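Long-range contact in RNA-directed RNA polymerase (Infectious pancreatic necrosis virus, PDB 3ZED), which copies the viral RNA genome as an RNA-directed RNA polymerase and is probably found both free and covalently attached to the genomic RNA: residues B[410-420]-B[444-454]. Sequence-based numbering, arbitrary orientation.
Sequences CTPQHMQAMMY and AMNVAPSMVVD
P449 lays its ring on the backbone of helix 412-420 between P412 and Q416, CB 3.3 Å from the carbonyl O of P412 and CG over CA of Q416, while M415 passes at about a right angle to it. The example illustrates how a proline can serve a helix interface: P449, with no N-H to give to the turn before, sits at a kink in helix 444-452, and the backbones come close here, with the CA atoms of P412 and P449 5.0 Å apart. M415, its CG anti to the backbone N (chi1 -179°) and its chain extended beyond, carries SD past P449 to CG2 of V452 (3.5 Å) and CG2 of V453. The other methyl of V453, CG1, presses on the T411-P412 peptide, 3.4 Å from N of P412. Farther along, the Q416 amide reaches across, and NE2 donates to O of M445 (2.7 Å) in a nearly straight bond, the acceptor lying in the amide plane. M445 folds back, bent at chi2 and chi3, to bring SD to 3.7 Å from CB of M419 and CE beside the backbone N of Y420. At the start of helix 412-420, T411 and H414 form a capping box. A water lies within hydrogen-bonding distance of O of C410 and OD2 of D454, though more acceptors surround it than it has protons to give; OD1 of D454 is held by N of G468. Segments 412-420 and 444-452 run roughly antiparallel, their directions 136° apart, within the polymerase palm region; helix 476-493 packs against C410, H414 and M415, helix 781-789 touches P412, Q416 and P449 through L782, and helix 194-204 lies against Y420.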
loop_
_atom_site.group_PDB
_atom_site.type_symbol
_atom_site.label_atom_id
_atom_site.label_comp_id
_atom_site.label_asym_id
_atom_site.label_seq_id
_atom_site.Cartn_x
_atom_site.Cartn_y
_atom_site.Cartn_z
ATOM N N CYS B 410 -5.650 5.864 -11.421
ATOM C CA CYS B 410 -4.257 6.209 -11.675
ATOM C C CYS B 410 -3.877 6.127 -13.150
ATOM O O CYS B 410 -4.176 5.147 -13.828
ATOM C CB CYS B 410 -3.342 5.338 -10.827
ATOM S SG CYS B 410 -1.656 5.967 -10.674
ATOM N N THR B 411 -3.234 7.195 -13.647
ATOM C CA THR B 411 -2.666 7.246 -14.987
ATOM C C THR B 411 -1.148 7.042 -14.842
ATOM O O THR B 411 -0.606 7.386 -13.780
ATOM C CB THR B 411 -2.966 8.574 -15.724
ATOM O OG1 THR B 411 -2.228 9.626 -15.101
ATOM C CG2 THR B 411 -4.459 8.900 -15.809
ATOM N N PRO B 412 -0.410 6.576 -15.888
ATOM C CA PRO B 412 1.056 6.487 -15.754
ATOM C C PRO B 412 1.663 7.848 -15.368
ATOM O O PRO B 412 2.644 7.888 -14.627
ATOM C CB PRO B 412 1.507 6.021 -17.142
ATOM C CG PRO B 412 0.300 5.283 -17.694
ATOM C CD PRO B 412 -0.862 6.109 -17.217
ATOM N N GLN B 413 1.003 8.957 -15.782
ATOM C CA GLN B 413 1.404 10.341 -15.517
ATOM C C GLN B 413 1.297 10.712 -14.037
ATOM O O GLN B 413 2.085 11.535 -13.579
ATOM C CB GLN B 413 0.609 11.331 -16.386
ATOM C CG GLN B 413 1.063 11.328 -17.881
ATOM C CD GLN B 413 0.583 10.105 -18.662
ATOM O OE1 GLN B 413 -0.418 9.455 -18.310
ATOM N NE2 GLN B 413 1.304 9.733 -19.708
ATOM N N HIS B 414 0.365 10.103 -13.284
ATOM C CA HIS B 414 0.280 10.313 -11.830
ATOM C C HIS B 414 1.533 9.741 -11.162
ATOM O O HIS B 414 2.145 10.408 -10.328
ATOM C CB HIS B 414 -0.967 9.652 -11.236
ATOM C CG HIS B 414 -2.236 10.394 -11.483
ATOM N ND1 HIS B 414 -3.143 9.957 -12.431
ATOM C CD2 HIS B 414 -2.727 11.502 -10.874
ATOM C CE1 HIS B 414 -4.157 10.815 -12.379
ATOM N NE2 HIS B 414 -3.953 11.760 -11.455
ATOM N N MET B 415 1.935 8.512 -11.562
ATOM C CA MET B 415 3.131 7.881 -11.001
ATOM C C MET B 415 4.390 8.640 -11.420
ATOM O O MET B 415 5.319 8.757 -10.626
ATOM C CB MET B 415 3.225 6.407 -11.412
ATOM C CG MET B 415 4.434 5.720 -10.833
ATOM S SD MET B 415 4.284 3.949 -10.913
ATOM C CE MET B 415 5.938 3.510 -10.465
ATOM N N GLN B 416 4.411 9.158 -12.665
ATOM C CA GLN B 416 5.527 9.939 -13.173
ATOM C C GLN B 416 5.726 11.209 -12.319
ATOM O O GLN B 416 6.865 11.557 -12.019
ATOM C CB GLN B 416 5.291 10.293 -14.638
ATOM C CG GLN B 416 6.523 10.884 -15.313
ATOM C CD GLN B 416 6.267 11.091 -16.765
ATOM O OE1 GLN B 416 5.328 11.791 -17.155
ATOM N NE2 GLN B 416 7.089 10.479 -17.593
ATOM N N ALA B 417 4.620 11.886 -11.929
ATOM C CA ALA B 417 4.649 13.081 -11.065
ATOM C C ALA B 417 5.172 12.712 -9.657
ATOM O O ALA B 417 5.928 13.485 -9.062
ATOM C CB ALA B 417 3.267 13.715 -10.979
ATOM N N MET B 418 4.818 11.515 -9.154
ATOM C CA MET B 418 5.329 11.029 -7.857
ATOM C C MET B 418 6.854 10.786 -7.983
ATOM O O MET B 418 7.605 11.156 -7.076
ATOM C CB MET B 418 4.590 9.762 -7.402
ATOM C CG MET B 418 5.154 9.139 -6.101
ATOM S SD MET B 418 5.326 10.293 -4.700
ATOM C CE MET B 418 3.588 10.803 -4.451
ATOM N N MET B 419 7.298 10.189 -9.111
ATOM C CA MET B 419 8.725 9.942 -9.402
ATOM C C MET B 419 9.493 11.265 -9.453
ATOM O O MET B 419 10.612 11.347 -8.935
ATOM C CB MET B 419 8.905 9.160 -10.728
ATOM C CG MET B 419 8.646 7.675 -10.580
ATOM S SD MET B 419 9.821 6.871 -9.465
ATOM C CE MET B 419 9.695 5.170 -10.038
ATOM N N TYR B 420 8.869 12.308 -10.050
ATOM C CA TYR B 420 9.445 13.651 -10.106
ATOM C C TYR B 420 9.676 14.172 -8.671
ATOM O O TYR B 420 10.757 14.653 -8.360
ATOM C CB TYR B 420 8.521 14.591 -10.904
ATOM C CG TYR B 420 8.983 16.031 -10.904
ATOM C CD1 TYR B 420 9.886 16.494 -11.860
ATOM C CD2 TYR B 420 8.523 16.934 -9.946
ATOM C CE1 TYR B 420 10.345 17.808 -11.843
ATOM C CE2 TYR B 420 8.979 18.249 -9.917
ATOM C CZ TYR B 420 9.883 18.685 -10.876
ATOM O OH TYR B 420 10.327 19.986 -10.866
ATOM N N ALA B 444 13.222 5.629 -13.792
ATOM C CA ALA B 444 12.210 6.248 -12.931
ATOM C C ALA B 444 11.204 7.109 -13.684
ATOM O O ALA B 444 10.002 6.963 -13.450
ATOM C CB ALA B 444 12.882 7.074 -11.842
ATOM N N MET B 445 11.680 7.986 -14.590
ATOM C CA MET B 445 10.814 8.937 -15.282
ATOM C C MET B 445 10.210 8.437 -16.573
ATOM O O MET B 445 9.069 8.775 -16.877
ATOM C CB MET B 445 11.578 10.250 -15.601
ATOM C CG MET B 445 12.201 10.954 -14.380
ATOM S SD MET B 445 11.113 11.171 -12.924
ATOM C CE MET B 445 9.847 12.214 -13.602
ATOM N N ASN B 446 10.973 7.702 -17.357
ATOM C CA ASN B 446 10.544 7.367 -18.701
ATOM C C ASN B 446 10.000 5.968 -18.890
ATOM O O ASN B 446 9.303 5.754 -19.881
ATOM C CB ASN B 446 11.719 7.585 -19.677
ATOM C CG ASN B 446 12.321 8.969 -19.622
ATOM O OD1 ASN B 446 13.419 9.158 -19.132
ATOM N ND2 ASN B 446 11.636 9.961 -20.152
ATOM N N VAL B 447 10.324 5.008 -18.007
ATOM C CA VAL B 447 9.871 3.631 -18.244
ATOM C C VAL B 447 9.016 3.075 -17.096
ATOM O O VAL B 447 7.937 2.548 -17.366
ATOM C CB VAL B 447 11.083 2.696 -18.550
ATOM C CG1 VAL B 447 10.667 1.228 -18.674
ATOM C CG2 VAL B 447 11.845 3.155 -19.796
ATOM N N ALA B 448 9.507 3.141 -15.848
ATOM C CA ALA B 448 8.850 2.554 -14.674
ATOM C C ALA B 448 7.339 2.851 -14.575
ATOM O O ALA B 448 6.610 1.890 -14.364
ATOM C CB ALA B 448 9.547 2.980 -13.386
ATOM N N PRO B 449 6.811 4.092 -14.745
ATOM C CA PRO B 449 5.359 4.285 -14.617
ATOM C C PRO B 449 4.518 3.393 -15.541
ATOM O O PRO B 449 3.446 2.959 -15.102
ATOM C CB PRO B 449 5.169 5.770 -14.933
ATOM C CG PRO B 449 6.469 6.405 -14.533
ATOM C CD PRO B 449 7.489 5.390 -14.982
ATOM N N SER B 450 5.011 3.047 -16.763
ATOM C CA SER B 450 4.247 2.203 -17.705
ATOM C C SER B 450 4.466 0.714 -17.479
ATOM O O SER B 450 3.816 -0.112 -18.126
ATOM C CB SER B 450 4.546 2.570 -19.153
ATOM O OG SER B 450 3.785 3.712 -19.501
ATOM N N MET B 451 5.314 0.365 -16.533
ATOM C CA MET B 451 5.509 -1.037 -16.210
ATOM C C MET B 451 4.450 -1.516 -15.215
ATOM O O MET B 451 4.139 -2.701 -15.190
ATOM C CB MET B 451 6.913 -1.269 -15.666
ATOM C CG MET B 451 7.963 -1.297 -16.766
ATOM S SD MET B 451 9.574 -1.362 -15.991
ATOM C CE MET B 451 9.810 -3.113 -15.900
ATOM N N VAL B 452 3.894 -0.605 -14.399
ATOM C CA VAL B 452 2.936 -1.000 -13.354
ATOM C C VAL B 452 1.603 -0.209 -13.453
ATOM O O VAL B 452 0.667 -0.528 -12.721
ATOM C CB VAL B 452 3.558 -0.928 -11.926
ATOM C CG1 VAL B 452 4.746 -1.877 -11.794
ATOM C CG2 VAL B 452 3.955 0.490 -11.537
ATOM N N VAL B 453 1.504 0.778 -14.379
ATOM C CA VAL B 453 0.268 1.563 -14.571
ATOM C C VAL B 453 -0.178 1.450 -16.028
ATOM O O VAL B 453 0.609 1.740 -16.945
ATOM C CB VAL B 453 0.362 3.049 -14.129
ATOM C CG1 VAL B 453 -1.024 3.693 -14.125
ATOM C CG2 VAL B 453 1.065 3.210 -12.770
ATOM N N ASP B 454 -1.466 1.025 -16.227
ATOM C CA ASP B 454 -2.134 0.815 -17.522
ATOM C C ASP B 454 -1.356 -0.172 -18.389
ATOM O O ASP B 454 -1.237 0.033 -19.603
ATOM C CB ASP B 454 -2.344 2.152 -18.288
ATOM C CG ASP B 454 -3.399 3.082 -17.725
ATOM O OD1 ASP B 454 -4.309 2.596 -17.014
ATOM O OD2 ASP B 454 -3.333 4.292 -18.015
HETATM O O HOH W 1 -5.445 5.220 -16.485
#